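Local coordinates for protein beta-hexosaminidase LpqI (Mycobacterium tuberculosis H37Rv, PDB 6GFV) that cleaves terminal beta-1,4-linked N-acetylglucosamine from peptidoglycan fragments as a family 3 glycoside hydrolase in cell-wall recycling, at residues Q110-L115 against G164-G169; A10-L15 against R328-V333. All coordinates share one frame; numbering follows the deposited sequence.

Contact 1: Q110-L115 against G164-G169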
# COMPACT_ATOMS: atom_id res chain seq x y z
N GLN A 110 10.24 10.09 20.26
CA GLN A 110 9.05 10.87 20.53
C GLN A 110 8.93 12.07 19.59
O GLN A 110 7.84 12.39 19.15
CB GLN A 110 9.05 11.32 21.98
CG GLN A 110 7.84 12.12 22.37
CD GLN A 110 7.89 12.59 23.80
OE1 GLN A 110 8.67 13.48 24.14
NE2 GLN A 110 7.09 11.98 24.65
N GLN A 111 10.04 12.74 19.30
CA GLN A 111 10.04 13.86 18.34
C GLN A 111 9.66 13.38 16.94
O GLN A 111 9.06 14.11 16.17
CB GLN A 111 11.41 14.54 18.27
CG GLN A 111 11.76 15.47 19.44
CD GLN A 111 13.16 16.06 19.31
OE1 GLN A 111 14.11 15.35 18.98
NE2 GLN A 111 13.28 17.36 19.54
N VAL A 112 10.00 12.14 16.63
CA VAL A 112 9.63 11.59 15.34
C VAL A 112 8.13 11.32 15.31
O VAL A 112 7.48 11.55 14.30
CB VAL A 112 10.45 10.33 15.01
CG1 VAL A 112 9.85 9.61 13.82
CG2 VAL A 112 11.91 10.72 14.74
N ARG A 113 7.59 10.83 16.42
CA ARG A 113 6.15 10.66 16.56
C ARG A 113 5.43 12.01 16.41
O ARG A 113 4.40 12.10 15.76
CB ARG A 113 5.79 10.01 17.90
CG ARG A 113 4.32 9.64 18.03
CD ARG A 113 3.96 9.11 19.40
NE ARG A 113 2.53 8.85 19.49
CZ ARG A 113 1.96 8.16 20.46
NH1 ARG A 113 2.69 7.62 21.42
NH2 ARG A 113 0.64 7.97 20.46
N ASP A 114 5.98 13.06 17.04
CA ASP A 114 5.48 14.43 16.89
C ASP A 114 5.38 14.85 15.42
O ASP A 114 4.34 15.34 14.98
CB ASP A 114 6.38 15.44 17.61
CG ASP A 114 6.37 15.28 19.12
OD1 ASP A 114 5.46 14.65 19.68
OD2 ASP A 114 7.29 15.82 19.76
N LEU A 115 6.46 14.66 14.68
CA LEU A 115 6.51 15.13 13.30
C LEU A 115 5.54 14.36 12.43
O LEU A 115 4.85 14.95 11.61
CB LEU A 115 7.93 15.03 12.73
CG LEU A 115 8.14 15.44 11.25
CD1 LEU A 115 7.83 16.90 11.02
CD2 LEU A 115 9.55 15.16 10.80
N GLY A 164 8.27 2.49 14.05
CA GLY A 164 7.15 2.31 14.95
C GLY A 164 6.57 3.65 15.40
O GLY A 164 5.36 3.85 15.36
N ALA A 165 7.45 4.56 15.81
CA ALA A 165 7.04 5.92 16.17
C ALA A 165 6.36 6.64 15.01
O ALA A 165 5.39 7.32 15.22
CB ALA A 165 8.22 6.74 16.67
N TYR A 166 6.87 6.49 13.78
CA TYR A 166 6.30 7.18 12.63
C TYR A 166 4.89 6.69 12.33
O TYR A 166 3.97 7.49 12.12
CB TYR A 166 7.16 7.03 11.37
CG TYR A 166 6.98 8.18 10.39
CD1 TYR A 166 5.93 8.18 9.47
CD2 TYR A 166 7.84 9.28 10.39
CE1 TYR A 166 5.75 9.23 8.58
CE2 TYR A 166 7.66 10.34 9.51
CZ TYR A 166 6.62 10.31 8.61
OH TYR A 166 6.43 11.34 7.74
N ALA A 167 4.72 5.37 12.30
CA ALA A 167 3.41 4.77 12.11
C ALA A 167 2.39 5.24 13.16
O ALA A 167 1.25 5.52 12.83
CB ALA A 167 3.52 3.24 12.12
N GLN A 168 2.82 5.32 14.41
CA GLN A 168 1.91 5.72 15.49
C GLN A 168 1.49 7.17 15.31
O GLN A 168 0.34 7.52 15.58
CB GLN A 168 2.56 5.51 16.87
CG GLN A 168 1.63 5.69 18.07
CD GLN A 168 0.32 4.93 17.92
OE1 GLN A 168 0.31 3.72 17.70
NE2 GLN A 168 -0.79 5.63 18.03
N GLY A 169 2.43 8.00 14.85
CA GLY A 169 2.14 9.41 14.57
C GLY A 169 1.02 9.57 13.55
O GLY A 169 0.06 10.29 13.78
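R113 and G169 face each other where the two helical segments, 110-115 and 164-169, pack with their N-to-C directions 33° apart. The axes of the two short segments approach to 7.5 Å, a close helix pair. R113 CA and G169 CA are 4.6 Å apart, and the backbone of R113 lies against G169, which has no side chain to hold the helices apart. R113 O sits 3.7 Å from G169 CA. A165 adds a second small residue on the same face, and its carbonyl O is 3.7 Å from R113 CA.

R113 then runs beside Q168, both side chains pointing the same way. Its CG is anti to the backbone N (chi1 -173°) and the chain stays extended to NE. The methylene CG of Q168 lies over one face of the guanidinium, offset toward the rim and 3.4 Å from R113 NH2. The guanidinium and amide planes are 67° apart, so they do not stack. No hydrogen bond joins the two segments. D172 instead takes R113 NE in a salt bridge and Q168 NE2 in a hydrogen bond, which ties the two polar ends to one carboxylate. Q168 OE1 is bonded to R171.

On the apolar side, V112 CG1 meets the edge of the Y166 ring, 4.0 Å from CD2. The two side chains cross at about a right angle.

The contact joins helices 109-126 and 156-172 of the TIM-barrel-type domain. Y166 also touches A116 and R119 of helix 109-126 and P134 in a loop. Strands 130-131 and 176-182, which follow these helices in the chain, pair in parallel within the sheet.

Contact 2: A10-L15 against R328-V333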
# COMPACT_ATOMS: atom_id res chain seq x y z
N ALA A 10 -18.43 -7.23 7.16
CA ALA A 10 -18.62 -8.62 6.78
C ALA A 10 -19.81 -8.80 5.83
O ALA A 10 -19.88 -9.79 5.10
CB ALA A 10 -18.81 -9.48 8.02
N GLY A 11 -20.73 -7.86 5.83
CA GLY A 11 -21.92 -7.97 5.02
C GLY A 11 -21.86 -7.19 3.73
O GLY A 11 -22.68 -7.37 2.85
N ILE A 12 -20.86 -6.33 3.62
CA ILE A 12 -20.72 -5.48 2.44
C ILE A 12 -20.75 -6.25 1.11
O ILE A 12 -21.36 -5.76 0.16
CB ILE A 12 -19.43 -4.65 2.54
CG1 ILE A 12 -19.59 -3.59 3.62
CG2 ILE A 12 -19.13 -3.97 1.22
CD1 ILE A 12 -20.56 -2.49 3.26
N PRO A 13 -20.13 -7.45 1.02
CA PRO A 13 -20.23 -8.20 -0.24
C PRO A 13 -21.64 -8.48 -0.74
O PRO A 13 -21.83 -8.48 -1.95
CB PRO A 13 -19.52 -9.50 0.09
CG PRO A 13 -18.49 -9.11 1.07
CD PRO A 13 -19.11 -8.04 1.91
N ALA A 14 -22.61 -8.71 0.15
CA ALA A 14 -23.98 -8.99 -0.26
C ALA A 14 -24.59 -7.84 -1.05
O ALA A 14 -25.53 -8.05 -1.82
CB ALA A 14 -24.85 -9.32 0.95
N LEU A 15 -24.07 -6.64 -0.87
CA LEU A 15 -24.59 -5.45 -1.53
C LEU A 15 -24.11 -5.26 -2.96
O LEU A 15 -24.70 -4.48 -3.70
CB LEU A 15 -24.20 -4.20 -0.74
CG LEU A 15 -24.48 -4.19 0.74
CD1 LEU A 15 -23.98 -2.88 1.30
CD2 LEU A 15 -25.97 -4.37 1.00
N ARG A 328 -13.40 -12.11 0.73
CA ARG A 328 -12.56 -11.95 1.91
C ARG A 328 -11.77 -10.63 1.86
O ARG A 328 -11.62 -9.96 2.86
CB ARG A 328 -11.58 -13.13 2.04
CG ARG A 328 -11.08 -13.37 3.44
CD ARG A 328 -10.24 -14.66 3.54
NE ARG A 328 -10.92 -15.85 3.03
CZ ARG A 328 -10.50 -16.56 1.98
NH1 ARG A 328 -9.40 -16.21 1.32
NH2 ARG A 328 -11.18 -17.62 1.58
N SER A 329 -11.27 -10.30 0.68
CA SER A 329 -10.56 -9.04 0.49
C SER A 329 -11.50 -7.84 0.54
O SER A 329 -11.12 -6.79 1.05
CB SER A 329 -9.79 -9.07 -0.82
OG SER A 329 -8.65 -9.89 -0.72
N VAL A 330 -12.71 -7.97 0.00
CA VAL A 330 -13.68 -6.88 0.09
C VAL A 330 -14.01 -6.54 1.54
O VAL A 330 -14.20 -5.38 1.89
CB VAL A 330 -14.99 -7.18 -0.68
CG1 VAL A 330 -16.06 -6.14 -0.35
CG2 VAL A 330 -14.74 -7.21 -2.19
N VAL A 331 -14.06 -7.55 2.40
CA VAL A 331 -14.34 -7.34 3.82
C VAL A 331 -13.18 -6.61 4.49
O VAL A 331 -13.39 -5.73 5.32
CB VAL A 331 -14.63 -8.68 4.56
CG1 VAL A 331 -14.73 -8.46 6.06
CG2 VAL A 331 -15.89 -9.32 4.01
N ARG A 332 -11.96 -6.96 4.11
CA ARG A 332 -10.79 -6.31 4.66
C ARG A 332 -10.74 -4.83 4.26
O ARG A 332 -10.35 -3.98 5.05
CB ARG A 332 -9.51 -7.02 4.19
CG ARG A 332 -9.26 -8.32 4.91
CD ARG A 332 -7.83 -8.75 4.76
NE ARG A 332 -7.63 -10.11 5.25
CZ ARG A 332 -7.60 -11.18 4.47
NH1 ARG A 332 -7.73 -11.05 3.17
NH2 ARG A 332 -7.41 -12.38 4.99
N VAL A 333 -11.15 -4.52 3.04
CA VAL A 333 -11.05 -3.15 2.61
C VAL A 333 -12.18 -2.32 3.24
O VAL A 333 -11.96 -1.17 3.62
CB VAL A 333 -11.01 -3.02 1.06
CG1 VAL A 333 -9.87 -3.86 0.50
CG2 VAL A 333 -12.29 -3.45 0.43
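A10 and V331 bring the N-terminal segment 10-15 against helical segment 328-333, with A10 CA and V331 CA 5.4 Å apart; P13 and V330 are the next backbone neighbours, at 6.7 Å between their CA atoms.

V331 meets A10 through both methyls. CG1 is anti to the backbone N (chi1 172°) and lies 4.0 Å from A10 CA. CG2 also reaches A10 CA and, 3.9 Å away, P13 CG. The proline ring and V331 cross at about a right angle. P13 CG also touches V330 CG1, so this one ring carbon meets both valines. The P13 ring and V330 run past each other with their ends reversed.

I12 comes to the same V330 methyl from its branch. Its CG2 is 4.1 Å from V330 CG1, while the longer arm leads away from segment 328-333. I12 also touches A334, further along helix 323-337, and P13 touches D327, so the packing extends along that helix.

No hydrogen bond crosses between the segments, and the closest approaches are all between carbons. The contact is therefore plain apolar packing, made by methyl groups, a proline ring and the A10 backbone, with its fit set by shape rather than by directional bonds.

How the contacts relate
Contact 1 and contact 2 lie in separate parts of the molecule. Their centres are 32 Å apart, their nearest atoms about 17 Å, and they do not touch. Both segments of contact 1 fall between the two segments of contact 2 in sequence. Contact 1 joins two helices within the catalytic domain; contact 2 brings the N-terminal segment to the last helix. The disulfide C6-C343 also links the two chain ends. The substrate site is inferred by similarity. From contact 1, the Y166 side chain is about 10 Å from that of K180 and about 11 Å from that of D80, too far to touch. Contact 2 lies away from the annotated sites.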